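Local coordinates for protein enolase from the environmental genome shotgun sequencing of the Sargasso Sea (PDB 2QGY) that is of unknown function but belongs to the enolase superfamily, binds magnesium and probably acts on a carboxylate substrate through proton abstraction next to the carboxylate, at residues A[274-279]-A[301-306]. Numbering follows the deposited sequence.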
ATOM      1  N   PRO A 274       1.188  13.830  -5.087  1.00 16.03           N
ATOM      2  CA  PRO A 274       0.348  12.637  -4.888  1.00 16.04           C
ATOM      3  C   PRO A 274      -0.649  12.589  -6.071  1.00 15.73           C
ATOM      4  O   PRO A 274      -1.026  13.650  -6.627  1.00 15.57           O
ATOM      5  CB  PRO A 274      -0.409  12.934  -3.587  1.00 16.54           C
ATOM      6  CG  PRO A 274      -0.460  14.438  -3.497  1.00 17.75           C
ATOM      7  CD  PRO A 274       0.934  14.860  -4.061  1.00 16.73           C
ATOM      8  N   ASP A 275      -1.118  11.397  -6.421  1.00 13.72           N
ATOM      9  CA  ASP A 275      -2.091  11.318  -7.528  1.00 13.71           C
ATOM     10  C   ASP A 275      -3.466  11.702  -6.978  1.00 13.38           C
ATOM     11  O   ASP A 275      -3.831  11.369  -5.847  1.00 13.37           O
ATOM     12  CB  ASP A 275      -2.130   9.913  -8.134  1.00 13.46           C
ATOM     13  CG  ASP A 275      -2.979   9.844  -9.413  1.00 14.96           C
ATOM     14  OD1 ASP A 275      -2.415   9.959 -10.524  1.00 18.30           O
ATOM     15  OD2 ASP A 275      -4.215   9.705  -9.304  1.00 18.35           O
ATOM     16  N   ILE A 276      -4.188  12.481  -7.768  1.00 13.08           N
ATOM     17  CA  ILE A 276      -5.513  12.950  -7.375  1.00 12.42           C
ATOM     18  C   ILE A 276      -6.472  11.808  -6.979  1.00 12.99           C
ATOM     19  O   ILE A 276      -7.392  11.978  -6.124  1.00 14.42           O
ATOM     20  CB  ILE A 276      -6.120  13.821  -8.524  1.00 12.51           C
ATOM     21  CG1 ILE A 276      -7.444  14.476  -8.079  1.00 15.47           C
ATOM     22  CG2 ILE A 276      -6.301  12.967  -9.842  1.00 12.57           C
ATOM     23  CD1 ILE A 276      -7.329  15.525  -6.931  1.00 13.58           C
ATOM     24  N   SER A 277      -6.282  10.662  -7.615  1.00 12.55           N
ATOM     25  CA  SER A 277      -7.157   9.515  -7.456  1.00 14.36           C
ATOM     26  C   SER A 277      -6.423   8.390  -6.720  1.00 14.93           C
ATOM     27  O   SER A 277      -6.872   7.243  -6.692  1.00 15.55           O
ATOM     28  CB  SER A 277      -7.601   9.035  -8.820  1.00 14.31           C
ATOM     29  OG  SER A 277      -8.657   9.868  -9.288  1.00 14.89           O
ATOM     30  N   GLY A 278      -5.286   8.726  -6.108  1.00 14.81           N
ATOM     31  CA  GLY A 278      -4.517   7.708  -5.405  1.00 14.72           C
ATOM     32  C   GLY A 278      -4.170   8.042  -3.972  1.00 14.96           C
ATOM     33  O   GLY A 278      -3.724   7.159  -3.228  1.00 15.89           O
ATOM     34  N   MET A 279      -4.365   9.288  -3.545  1.00 15.13           N
ATOM     35  CA  MET A 279      -3.884   9.698  -2.216  1.00 16.62           C
ATOM     36  C   MET A 279      -4.719   9.060  -1.096  1.00 16.80           C
ATOM     37  O   MET A 279      -4.210   8.808  -0.001  1.00 17.55           O
ATOM     38  CB  MET A 279      -3.835  11.250  -2.104  1.00 15.57           C
ATOM     39  CG  MET A 279      -3.604  11.813  -0.671  1.00 19.03           C
ATOM     40  SD  MET A 279      -1.860  11.791  -0.197  1.00 15.01           S
ATOM     41  CE  MET A 279      -1.974  12.509   1.483  1.00 19.78           C
ATOM     42  N   PRO A 301      -0.800  18.032  -8.228  1.00 16.15           N
ATOM     43  CA  PRO A 301      -1.296  16.658  -8.279  1.00 15.88           C
ATOM     44  C   PRO A 301      -0.868  15.876  -9.522  1.00 16.23           C
ATOM     45  O   PRO A 301      -0.810  16.425 -10.649  1.00 16.89           O
ATOM     46  CB  PRO A 301      -2.822  16.834  -8.242  1.00 16.61           C
ATOM     47  CG  PRO A 301      -3.015  18.182  -7.570  1.00 16.63           C
ATOM     48  CD  PRO A 301      -1.890  19.023  -8.169  1.00 17.94           C
ATOM     49  N   HIS A 302      -0.568  14.598  -9.315  1.00 15.42           N
ATOM     50  CA  HIS A 302      -0.187  13.723 -10.389  1.00 14.84           C
ATOM     51  C   HIS A 302      -1.536  13.272 -10.948  1.00 14.50           C
ATOM     52  O   HIS A 302      -2.511  13.195 -10.216  1.00 15.01           O
ATOM     53  CB  HIS A 302       0.607  12.562  -9.769  1.00 15.28           C
ATOM     54  CG  HIS A 302       0.943  11.426 -10.701  1.00 17.10           C
ATOM     55  ND1 HIS A 302       0.157  10.300 -10.798  1.00 20.06           N
ATOM     56  CD2 HIS A 302       2.048  11.172 -11.446  1.00 18.66           C
ATOM     57  CE1 HIS A 302       0.728   9.422 -11.606  1.00 20.19           C
ATOM     58  NE2 HIS A 302       1.874   9.931 -12.028  1.00 20.18           N
ATOM     59  N   CYS A 303      -1.610  13.038 -12.245  1.00 14.48           N
ATOM     60  CA  CYS A 303      -2.891  12.635 -12.837  1.00 14.91           C
ATOM     61  C   CYS A 303      -2.684  11.701 -14.025  1.00 15.23           C
ATOM     62  O   CYS A 303      -3.006  12.029 -15.176  1.00 16.77           O
ATOM     63  CB  CYS A 303      -3.751  13.862 -13.224  1.00 14.85           C
ATOM     64  SG  CYS A 303      -5.492  13.341 -13.598  1.00 17.71           S
ATOM     65  N   TRP A 304      -2.110  10.531 -13.763  1.00 15.40           N
ATOM     66  CA  TRP A 304      -2.009   9.531 -14.804  1.00 14.69           C
ATOM     67  C   TRP A 304      -3.280   8.677 -14.698  1.00 15.58           C
ATOM     68  O   TRP A 304      -3.301   7.578 -14.133  1.00 15.05           O
ATOM     69  CB  TRP A 304      -0.706   8.726 -14.705  1.00 16.72           C
ATOM     70  CG  TRP A 304      -0.497   7.793 -15.868  1.00 15.46           C
ATOM     71  CD1 TRP A 304      -0.776   8.028 -17.178  1.00 15.79           C
ATOM     72  CD2 TRP A 304      -0.023   6.449 -15.795  1.00 15.82           C
ATOM     73  NE1 TRP A 304      -0.484   6.917 -17.943  1.00 18.42           N
ATOM     74  CE2 TRP A 304       0.002   5.941 -17.119  1.00 16.18           C
ATOM     75  CE3 TRP A 304       0.404   5.632 -14.742  1.00 18.75           C
ATOM     76  CZ2 TRP A 304       0.437   4.641 -17.418  1.00 20.20           C
ATOM     77  CZ3 TRP A 304       0.851   4.331 -15.040  1.00 19.84           C
ATOM     78  CH2 TRP A 304       0.844   3.854 -16.368  1.00 19.83           C
ATOM     79  N   ASN A 305      -4.349   9.232 -15.249  1.00 14.39           N
ATOM     80  CA  ASN A 305      -5.729   8.729 -15.083  1.00 15.31           C
ATOM     81  C   ASN A 305      -6.455   9.180 -16.344  1.00 15.64           C
ATOM     82  O   ASN A 305      -5.840   9.779 -17.256  1.00 16.07           O
ATOM     83  CB  ASN A 305      -6.410   9.424 -13.901  1.00 14.79           C
ATOM     84  CG  ASN A 305      -5.781   9.079 -12.547  1.00 15.47           C
ATOM     85  OD1 ASN A 305      -5.740   7.917 -12.144  1.00 16.87           O
ATOM     86  ND2 ASN A 305      -5.358  10.087 -11.827  1.00 14.91           N
ATOM     87  N   SER A 306      -7.759   8.921 -16.426  1.00 16.03           N
ATOM     88  CA  SER A 306      -8.515   9.515 -17.553  1.00 16.56           C
ATOM     89  C   SER A 306      -8.544  11.022 -17.435  1.00 15.75           C
ATOM     90  O   SER A 306      -8.368  11.570 -16.360  1.00 15.43           O
ATOM     91  CB  SER A 306      -9.936   9.008 -17.607  1.00 15.66           C
ATOM     92  OG  SER A 306     -10.805   9.848 -16.852  1.00 20.51           O
TER
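D275 and H302 face each other in a single parallel bridge, with H302 N donating to P274 O at 2.9 Å and I276 N to H302 O at 3.1 Å. The two segments follow the neighbouring parallel strands 271-272 and 298-299, so the bridge carries their pairing into the loops at the ends of the barrel strands. The side chain of D275 holds the centre. Its CG lies anti to the backbone N (chi1 -172°), and the carboxylate meets the ring edge of H302. H302 ND1 donates to D275 OD1 at 2.6 Å, on the anti lone pair of that oxygen. The carboxylate and ring planes are 64° apart. W304 N adds a weak bond to the same oxygen.

The other oxygen has two donors. N305 ND2 reaches D275 OD2 tip to tip at 2.8 Å, on the syn lone pair, in a nearly straight bond of 176°. S277 N comes to OD2 from the anti side at 2.8 Å and closes an Asx turn. These bonds fix the rotation of the carboxylate. Beside these bonds I276 CG2 meets C303 SG at 3.9 Å and N305 ND2 at 3.6 Å. I276 continues onto L282 and I285 of helix 282-294, while C303 touches M314 of helix 309-320.

H302 also touches E252, which binds the magnesium ion with D200 and E226. The H302 side chain lies about 4 Å from the metal. A His-Asp pair at the ends of adjacent barrel strands is the general-base dyad of many mandelate racemase-like enzymes, and a similar role is possible here. The D275 bond to ND1 orients the imidazole, leaving NE2 on the far side of the ring from the carboxylate.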